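Local coordinates for protein hydrogenase maturation protease HycI (Thermococcus kodakarensis KOD1, PDB 5ZBY) that probably cleaves, as a maturation endopeptidase of the A31 family, the C-terminal extension from the large subunit of a [NiFe] hydrogenase, at residues A[6-11]-A[67-72]; A[10-15]-A[43-48]; A[15-20]-A[49-54]. One frame throughout, in Å; residues are numbered along the deposited sequence.

Contact 1. Residues A[6-11]-A[67-72]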
loop_
_atom_site.group_PDB
_atom_site.type_symbol
_atom_site.label_atom_id
_atom_site.label_comp_id
_atom_site.label_asym_id
_atom_site.label_seq_id
_atom_site.Cartn_x
_atom_site.Cartn_y
_atom_site.Cartn_z
ATOM N N ASP A 6 14.605 6.000 0.471
ATOM C CA ASP A 6 14.389 7.419 0.546
ATOM C C ASP A 6 13.013 7.728 1.076
ATOM O O ASP A 6 12.844 8.666 1.851
ATOM C CB ASP A 6 14.549 8.060 -0.841
ATOM C CG ASP A 6 16.005 8.083 -1.329
ATOM O OD1 ASP A 6 16.931 7.873 -0.511
ATOM O OD2 ASP A 6 16.226 8.320 -2.541
ATOM N N VAL A 7 12.020 6.968 0.592
ATOM C CA VAL A 7 10.654 7.145 1.071
ATOM C C VAL A 7 10.597 7.052 2.606
ATOM O O VAL A 7 9.909 7.843 3.250
ATOM C CB VAL A 7 9.682 6.100 0.486
ATOM C CG1 VAL A 7 8.292 6.300 1.062
ATOM C CG2 VAL A 7 9.636 6.197 -1.029
ATOM N N PHE A 8 11.331 6.082 3.153
ATOM C CA PHE A 8 11.219 5.815 4.599
ATOM C C PHE A 8 12.134 6.685 5.448
ATOM O O PHE A 8 11.950 6.790 6.653
ATOM C CB PHE A 8 11.501 4.348 4.888
ATOM C CG PHE A 8 10.374 3.465 4.484
ATOM C CD1 PHE A 8 9.365 3.197 5.369
ATOM C CD2 PHE A 8 10.282 2.973 3.201
ATOM C CE1 PHE A 8 8.272 2.414 4.990
ATOM C CE2 PHE A 8 9.198 2.183 2.832
ATOM C CZ PHE A 8 8.208 1.911 3.754
ATOM N N SER A 9 13.079 7.331 4.793
ATOM C CA SER A 9 14.142 8.060 5.484
ATOM C C SER A 9 13.636 9.225 6.323
ATOM O O SER A 9 12.841 10.054 5.876
ATOM C CB SER A 9 15.161 8.550 4.462
ATOM O OG SER A 9 15.905 9.605 5.009
ATOM N N GLY A 10 14.105 9.282 7.561
ATOM C CA GLY A 10 13.675 10.315 8.451
ATOM C C GLY A 10 12.346 10.081 9.110
ATOM O O GLY A 10 11.898 10.888 9.904
ATOM N N LYS A 11 11.668 8.995 8.746
ATOM C CA LYS A 11 10.335 8.772 9.251
ATOM C C LYS A 11 10.332 7.783 10.382
ATOM O O LYS A 11 10.753 6.633 10.217
ATOM C CB LYS A 11 9.440 8.259 8.118
ATOM C CG LYS A 11 9.416 9.157 6.931
ATOM C CD LYS A 11 8.773 10.452 7.253
ATOM C CE LYS A 11 8.641 11.290 6.010
ATOM N NZ LYS A 11 9.959 11.702 5.472
ATOM N N PRO A 67 1.178 9.013 12.678
ATOM C CA PRO A 67 2.242 8.645 11.768
ATOM C C PRO A 67 3.053 9.845 11.265
ATOM O O PRO A 67 2.523 10.955 11.168
ATOM C CB PRO A 67 1.462 7.995 10.567
ATOM C CG PRO A 67 0.155 8.744 10.607
ATOM C CD PRO A 67 -0.157 8.934 12.084
ATOM N N ASP A 68 4.289 9.534 10.888
ATOM C CA ASP A 68 5.170 10.410 10.137
ATOM C C ASP A 68 5.008 10.084 8.658
ATOM O O ASP A 68 5.145 10.975 7.814
ATOM C CB ASP A 68 6.614 10.212 10.560
ATOM C CG ASP A 68 6.844 10.612 12.030
ATOM O OD1 ASP A 68 6.356 11.696 12.404
ATOM O OD2 ASP A 68 7.428 9.803 12.757
ATOM N N LEU A 69 4.724 8.803 8.368
ATOM C CA LEU A 69 4.566 8.303 6.982
ATOM C C LEU A 69 3.457 7.272 6.972
ATOM O O LEU A 69 3.427 6.385 7.833
ATOM C CB LEU A 69 5.845 7.650 6.481
ATOM C CG LEU A 69 5.794 6.994 5.080
ATOM C CD1 LEU A 69 5.559 8.053 4.014
ATOM C CD2 LEU A 69 7.047 6.204 4.792
ATOM N N VAL A 70 2.584 7.359 5.964
ATOM C CA VAL A 70 1.584 6.328 5.707
ATOM C C VAL A 70 1.864 5.793 4.313
ATOM O O VAL A 70 2.010 6.585 3.376
ATOM C CB VAL A 70 0.151 6.883 5.803
ATOM C CG1 VAL A 70 -0.852 5.740 5.486
ATOM C CG2 VAL A 70 -0.094 7.464 7.240
ATOM N N VAL A 71 2.004 4.477 4.201
ATOM C CA VAL A 71 2.298 3.805 2.907
ATOM C C VAL A 71 1.134 2.916 2.541
ATOM O O VAL A 71 0.889 1.947 3.261
ATOM C CB VAL A 71 3.544 2.949 3.031
ATOM C CG1 VAL A 71 3.899 2.270 1.732
ATOM C CG2 VAL A 71 4.732 3.814 3.525
ATOM N N PHE A 72 0.432 3.237 1.457
ATOM C CA PHE A 72 -0.614 2.369 0.915
ATOM C C PHE A 72 0.028 1.440 -0.067
ATOM O O PHE A 72 0.920 1.854 -0.796
ATOM C CB PHE A 72 -1.710 3.200 0.240
ATOM C CG PHE A 72 -2.534 3.966 1.238
ATOM C CD1 PHE A 72 -2.351 5.320 1.428
ATOM C CD2 PHE A 72 -3.460 3.296 2.028
ATOM C CE1 PHE A 72 -3.115 6.022 2.400
ATOM C CE2 PHE A 72 -4.199 4.001 3.010
ATOM C CZ PHE A 72 -4.048 5.344 3.165
#

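Contact 2. Residues A[10-15]-A[43-48]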
loop_
_atom_site.group_PDB
_atom_site.type_symbol
_atom_site.label_atom_id
_atom_site.label_comp_id
_atom_site.label_asym_id
_atom_site.label_seq_id
_atom_site.Cartn_x
_atom_site.Cartn_y
_atom_site.Cartn_z
ATOM N N GLY A 10 14.105 9.282 7.561
ATOM C CA GLY A 10 13.675 10.315 8.451
ATOM C C GLY A 10 12.346 10.081 9.110
ATOM O O GLY A 10 11.898 10.888 9.904
ATOM N N LYS A 11 11.668 8.995 8.746
ATOM C CA LYS A 11 10.335 8.772 9.251
ATOM C C LYS A 11 10.332 7.783 10.382
ATOM O O LYS A 11 10.753 6.633 10.217
ATOM C CB LYS A 11 9.440 8.259 8.118
ATOM C CG LYS A 11 9.416 9.157 6.931
ATOM C CD LYS A 11 8.773 10.452 7.253
ATOM C CE LYS A 11 8.641 11.290 6.010
ATOM N NZ LYS A 11 9.959 11.702 5.472
ATOM N N THR A 12 9.878 8.220 11.561
ATOM C CA THR A 12 9.903 7.310 12.706
ATOM C C THR A 12 8.655 6.449 12.845
ATOM O O THR A 12 8.753 5.227 12.952
ATOM C CB THR A 12 10.094 8.072 13.996
ATOM O OG1 THR A 12 11.342 8.763 13.906
ATOM C CG2 THR A 12 10.098 7.093 15.194
ATOM N N ARG A 13 7.489 7.090 12.858
ATOM C CA ARG A 13 6.266 6.335 13.063
ATOM C C ARG A 13 5.652 6.068 11.675
ATOM O O ARG A 13 5.317 7.008 10.961
ATOM C CB ARG A 13 5.284 7.077 13.970
ATOM C CG ARG A 13 5.815 7.331 15.429
ATOM C CD ARG A 13 4.680 7.918 16.239
ATOM N NE ARG A 13 3.577 7.028 16.457
ATOM C CZ ARG A 13 3.598 6.024 17.310
ATOM N NH1 ARG A 13 4.686 5.796 18.076
ATOM N NH2 ARG A 13 2.514 5.280 17.450
ATOM N N ILE A 14 5.421 4.794 11.368
ATOM C CA ILE A 14 5.034 4.407 10.004
ATOM C C ILE A 14 3.781 3.565 10.075
ATOM O O ILE A 14 3.682 2.657 10.938
ATOM C CB ILE A 14 6.154 3.645 9.360
ATOM C CG1 ILE A 14 7.370 4.573 9.247
ATOM C CG2 ILE A 14 5.766 3.212 7.905
ATOM C CD1 ILE A 14 8.587 3.917 8.848
ATOM N N VAL A 15 2.813 3.850 9.202
ATOM C CA VAL A 15 1.677 2.962 9.072
ATOM C C VAL A 15 1.759 2.404 7.668
ATOM O O VAL A 15 1.937 3.174 6.720
ATOM C CB VAL A 15 0.329 3.687 9.329
ATOM C CG1 VAL A 15 -0.851 2.694 9.210
ATOM C CG2 VAL A 15 0.308 4.371 10.732
ATOM N N THR A 43 8.082 -3.958 15.793
ATOM C CA THR A 43 8.577 -2.727 16.380
ATOM C C THR A 43 7.377 -1.909 16.785
ATOM O O THR A 43 6.323 -1.934 16.154
ATOM C CB THR A 43 9.455 -1.933 15.408
ATOM O OG1 THR A 43 10.085 -0.846 16.099
ATOM C CG2 THR A 43 8.603 -1.388 14.254
ATOM N N PRO A 44 7.529 -1.124 17.825
ATOM C CA PRO A 44 6.343 -0.429 18.315
ATOM C C PRO A 44 6.039 0.864 17.550
ATOM O O PRO A 44 4.978 1.473 17.703
ATOM C CB PRO A 44 6.767 -0.091 19.759
ATOM C CG PRO A 44 8.272 0.179 19.575
ATOM C CD PRO A 44 8.689 -0.958 18.729
ATOM N N ASP A 45 6.989 1.260 16.710
ATOM C CA ASP A 45 6.859 2.483 15.913
ATOM C C ASP A 45 6.156 2.215 14.591
ATOM O O ASP A 45 5.923 3.165 13.851
ATOM C CB ASP A 45 8.215 3.059 15.590
ATOM C CG ASP A 45 8.984 3.475 16.848
ATOM O OD1 ASP A 45 10.090 2.946 17.041
ATOM O OD2 ASP A 45 8.482 4.331 17.598
ATOM N N VAL A 46 5.812 0.959 14.322
ATOM C CA VAL A 46 5.192 0.644 13.023
ATOM C C VAL A 46 3.851 -0.079 13.222
ATOM O O VAL A 46 3.759 -1.017 14.023
ATOM C CB VAL A 46 6.116 -0.230 12.181
ATOM C CG1 VAL A 46 5.408 -0.674 10.874
ATOM C CG2 VAL A 46 7.409 0.503 11.826
ATOM N N LEU A 47 2.821 0.358 12.494
ATOM C CA LEU A 47 1.535 -0.290 12.466
ATOM C C LEU A 47 1.285 -0.834 11.063
ATOM O O LEU A 47 1.394 -0.073 10.108
ATOM C CB LEU A 47 0.455 0.698 12.847
ATOM C CG LEU A 47 -1.004 0.286 12.676
ATOM C CD1 LEU A 47 -1.334 -0.963 13.528
ATOM C CD2 LEU A 47 -1.953 1.430 12.963
ATOM N N ILE A 48 0.958 -2.125 10.962
ATOM C CA ILE A 48 0.605 -2.762 9.680
ATOM C C ILE A 48 -0.881 -3.083 9.699
ATOM O O ILE A 48 -1.399 -3.736 10.622
ATOM C CB ILE A 48 1.400 -4.050 9.447
ATOM C CG1 ILE A 48 2.898 -3.885 9.730
ATOM C CG2 ILE A 48 1.139 -4.575 7.994
ATOM C CD1 ILE A 48 3.596 -2.991 8.731
HETATM O O HOH W 1 3.650 3.282 19.290
HETATM O O HOH W 2 7.617 6.760 18.065
#

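Contact 3. Residues A[15-20]-A[49-54]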
loop_
_atom_site.group_PDB
_atom_site.type_symbol
_atom_site.label_atom_id
_atom_site.label_comp_id
_atom_site.label_asym_id
_atom_site.label_seq_id
_atom_site.Cartn_x
_atom_site.Cartn_y
_atom_site.Cartn_z
ATOM N N VAL A 15 2.813 3.850 9.202
ATOM C CA VAL A 15 1.677 2.962 9.072
ATOM C C VAL A 15 1.759 2.404 7.668
ATOM O O VAL A 15 1.937 3.174 6.720
ATOM C CB VAL A 15 0.329 3.687 9.329
ATOM C CG1 VAL A 15 -0.851 2.694 9.210
ATOM C CG2 VAL A 15 0.308 4.371 10.732
ATOM N N ILE A 16 1.697 1.076 7.537
ATOM C CA ILE A 16 1.650 0.467 6.218
ATOM C C ILE A 16 0.287 -0.198 6.055
ATOM O O ILE A 16 -0.126 -0.967 6.912
ATOM C CB ILE A 16 2.775 -0.541 6.036
ATOM C CG1 ILE A 16 4.119 0.207 6.198
ATOM C CG2 ILE A 16 2.721 -1.146 4.614
ATOM C CD1 ILE A 16 5.275 -0.698 6.314
ATOM N N CYS A 17 -0.408 0.174 4.988
ATOM C CA CYS A 17 -1.805 -0.200 4.750
ATOM C C CYS A 17 -1.906 -1.015 3.497
ATOM O O CYS A 17 -1.725 -0.449 2.416
ATOM C CB CYS A 17 -2.658 1.048 4.553
ATOM S SG CYS A 17 -2.875 1.949 6.084
ATOM N N GLY A 18 -2.203 -2.310 3.607
ATOM C CA GLY A 18 -2.383 -3.126 2.411
ATOM C C GLY A 18 -3.816 -3.054 1.923
ATOM O O GLY A 18 -4.755 -3.201 2.680
ATOM N N ILE A 19 -3.996 -2.827 0.631
ATOM C CA ILE A 19 -5.294 -2.703 0.016
ATOM C C ILE A 19 -5.423 -3.834 -0.965
ATOM O O ILE A 19 -4.503 -4.114 -1.725
ATOM C CB ILE A 19 -5.457 -1.335 -0.753
ATOM C CG1 ILE A 19 -5.290 -0.175 0.249
ATOM C CG2 ILE A 19 -6.843 -1.210 -1.402
ATOM C CD1 ILE A 19 -5.201 1.155 -0.487
ATOM N N GLY A 20 -6.577 -4.507 -0.983
ATOM C CA GLY A 20 -6.769 -5.498 -2.040
ATOM C C GLY A 20 -7.836 -6.503 -1.659
ATOM O O GLY A 20 -8.568 -6.283 -0.699
ATOM N N LEU A 49 -1.594 -2.607 8.694
ATOM C CA LEU A 49 -3.029 -2.849 8.583
ATOM C C LEU A 49 -3.374 -3.540 7.276
ATOM O O LEU A 49 -2.860 -3.181 6.208
ATOM C CB LEU A 49 -3.790 -1.535 8.614
ATOM C CG LEU A 49 -3.739 -0.732 9.896
ATOM C CD1 LEU A 49 -4.398 0.616 9.654
ATOM C CD2 LEU A 49 -4.452 -1.543 11.004
ATOM N N ASN A 50 -4.251 -4.527 7.364
ATOM C CA ASN A 50 -4.918 -5.093 6.196
ATOM C C ASN A 50 -6.241 -4.351 6.053
ATOM O O ASN A 50 -7.157 -4.522 6.872
ATOM C CB ASN A 50 -5.107 -6.606 6.375
ATOM C CG ASN A 50 -5.841 -7.258 5.202
ATOM O OD1 ASN A 50 -6.513 -6.600 4.396
ATOM N ND2 ASN A 50 -5.696 -8.570 5.109
ATOM N N CYS A 51 -6.343 -3.486 5.053
ATOM C CA CYS A 51 -7.513 -2.625 4.890
ATOM C C CYS A 51 -8.571 -3.227 3.953
ATOM O O CYS A 51 -9.629 -2.615 3.743
ATOM C CB CYS A 51 -7.109 -1.271 4.317
ATOM S SG CYS A 51 -6.074 -0.352 5.474
ATOM N N GLY A 52 -8.251 -4.373 3.372
ATOM C CA GLY A 52 -9.108 -4.937 2.332
ATOM C C GLY A 52 -9.351 -3.897 1.268
ATOM O O GLY A 52 -8.434 -3.213 0.844
ATOM N N GLU A 53 -10.597 -3.770 0.822
ATOM C CA GLU A 53 -10.935 -2.743 -0.115
ATOM C C GLU A 53 -11.472 -1.480 0.498
ATOM O O GLU A 53 -11.985 -0.604 -0.199
ATOM C CB GLU A 53 -11.953 -3.313 -1.130
ATOM C CG GLU A 53 -11.364 -4.433 -1.988
ATOM C CD GLU A 53 -12.459 -5.070 -2.819
ATOM O OE1 GLU A 53 -12.870 -4.465 -3.825
ATOM O OE2 GLU A 53 -12.928 -6.158 -2.434
ATOM N N MET A 54 -11.292 -1.298 1.818
ATOM C CA MET A 54 -11.919 -0.175 2.497
ATOM C C MET A 54 -10.937 0.599 3.360
ATOM O O MET A 54 -11.113 0.706 4.596
ATOM C CB MET A 54 -13.122 -0.681 3.326
ATOM C CG MET A 54 -14.215 -1.241 2.376
ATOM S SD MET A 54 -15.877 -0.809 2.839
ATOM C CE MET A 54 -15.752 0.977 2.808
#

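Contact 1. Residues A[6-11]-A[67-72]
L69 meets V7 and F8 through a single methyl, CD2, and this is the buried part of the contact, formed chiefly by F8, L69 and V71. CD2 lies 4.2 Å from the centroid of the F8 ring and 27° off its normal, a CH-pi contact over the face, with CD1 of F8 the nearest ring atom. The same methyl approaches the backbone O of V7 at 3.6 Å and CG1 of V7 at 3.9 Å. CG of L69 stands anti to the backbone N (chi1 176°), and the side chain crosses those of V7 and F8 at about a right angle. V71, two residues further along the strand, adds CG2, which reaches CZ of F8 obliquely at 4.0 Å. The packing thus sets the end of the N-terminal helix 3-8 against strand 69-75 of the central sheet. V7 and V71 also touch V121 of strand 119-125, while F8 rests on I14. A type II beta turn from F8 to K11 then carries the chain off the helix, with G10 at positive phi. K11 and D68 form the partly exposed side. K11, bent at chi2 and chi4, lays only its aliphatic part on the strand, with CG 3.9 Å from CB of L69 and CD 3.7 Å from the backbone O of D68. Its NZ turns back to the O of S9 in a weak hydrogen bond, whereas D68 directs OD2 to the backbone N of R13.

Contact 2. Residues A[10-15]-A[43-48]
I14 bonds the neighbouring strand through both its N and its O: the N donates to the O of D45 at 3.0 Å, and the O accepts from the N of L47 at 2.9 Å. The N-H...O angles of 162° and 165° show that both bonds are nearly straight. Together they make the parallel bridge between I14 and V46. V15 pairs with L47 next, a bridge completed by the backbone bond between L47 and I16, and CA of V15 lies 4.7 Å from CA of L47. CA-H...O contacts accompany the pairing, among them CA of V15 to the O of L47 at 3.2 Å. Side chains follow the usual alternation. V15 and L47 lie side by side on one face, pointing the same way, with CG1 of V15 4.1 Å from CD2 of L47. I14 and V46 share the other face, where CB of I14 meets CG2 of V46.

Just before the strands the contact becomes polar and hydrated. NH1 of R13 stands 4.1 Å from OD2 of D45, beyond salt-bridge range, and the guanidinium and carboxylate planes are 86° apart. Two waters at the guanidinium edge, in its plane, make the connection instead. Water 2 accepts from NH1 of R13 and donates to OD2 of D45 at 2.6 Å; water 1 accepts from NH2 and donates to the O of P44 at 2.7 Å. Beyond this shell, NE of R13 donates to the O of F65, whose ring also makes a cation-pi contact with R13.

The pairing joins the first and last strands of the beta-alpha-beta unit 14-18, 29-40, 46-50. Helix 138-156 packs L155 on I14 and V46, F65 touches V15 and L47 on the other face, and strand 69-75 flanks strand 14-18 across from strand 46-50.

Contact 3. Residues A[15-20]-A[49-54]
Two parallel strands of a beta-alpha-beta unit run into glycine-containing loops here, beside a bound HEPES molecule about 3 Å from G20 between nearest atoms. The N of L49 donates to the O of I16 at 2.8 Å, and the N of G18 returns a bond to the O of L49 at 2.8 Å. Next, the N of C51 reaches the O of G18 at 2.9 Å. All three acceptors are met nearly along their C=O axes. The pattern changes at the last bond: the N of G20 lies 2.9 Å from the O of G52 but 60° above its carbonyl plane, with a C=O...N angle of 117°. An Asx turn shapes this end, as OD1 of N50 accepts from the N of G52 at 3.0 Å, the donor lying in its carbonyl plane. It overlaps with a type II' beta turn from C51 to M54, closed by the N of M54 on the O of C51. SG of C51 packs 3.8 Å from CB of C17. On the face of C17 and L49, CD1 of L49 lies 4.1 Å from SG of C17; I62 of helix 59-64 touches both. OE1 of E53 forms a salt bridge with NH1 of R24. Loops at the C-terminal ends of parallel strands are typical sites for ligands in alpha/beta folds.

Overall arrangement
Along the chain, segments 6-11, 10-15 and 15-20 overlap end to start; the partners of contacts 2 and 3, 43-48 and 49-54, come next, and that of contact 1, 67-72, comes last. Contacts 2 and 3 are successive parts of one pairing, strand 14-18 with the outermost strand 46-50, their centres about 15 Å apart. Contact 1, between centres about 8 Å from contact 2 and about 16 Å from contact 3, brings helix 3-8 onto strand 69-75, the other neighbour of strand 14-18. Strand 14-18 is therefore held between two parallel partners, with V71 bonding to V15 and C17. Contacts 1 and 2 occupy the end where strand 14-18 begins; contact 3 reaches the loop end beside the bound HEPES.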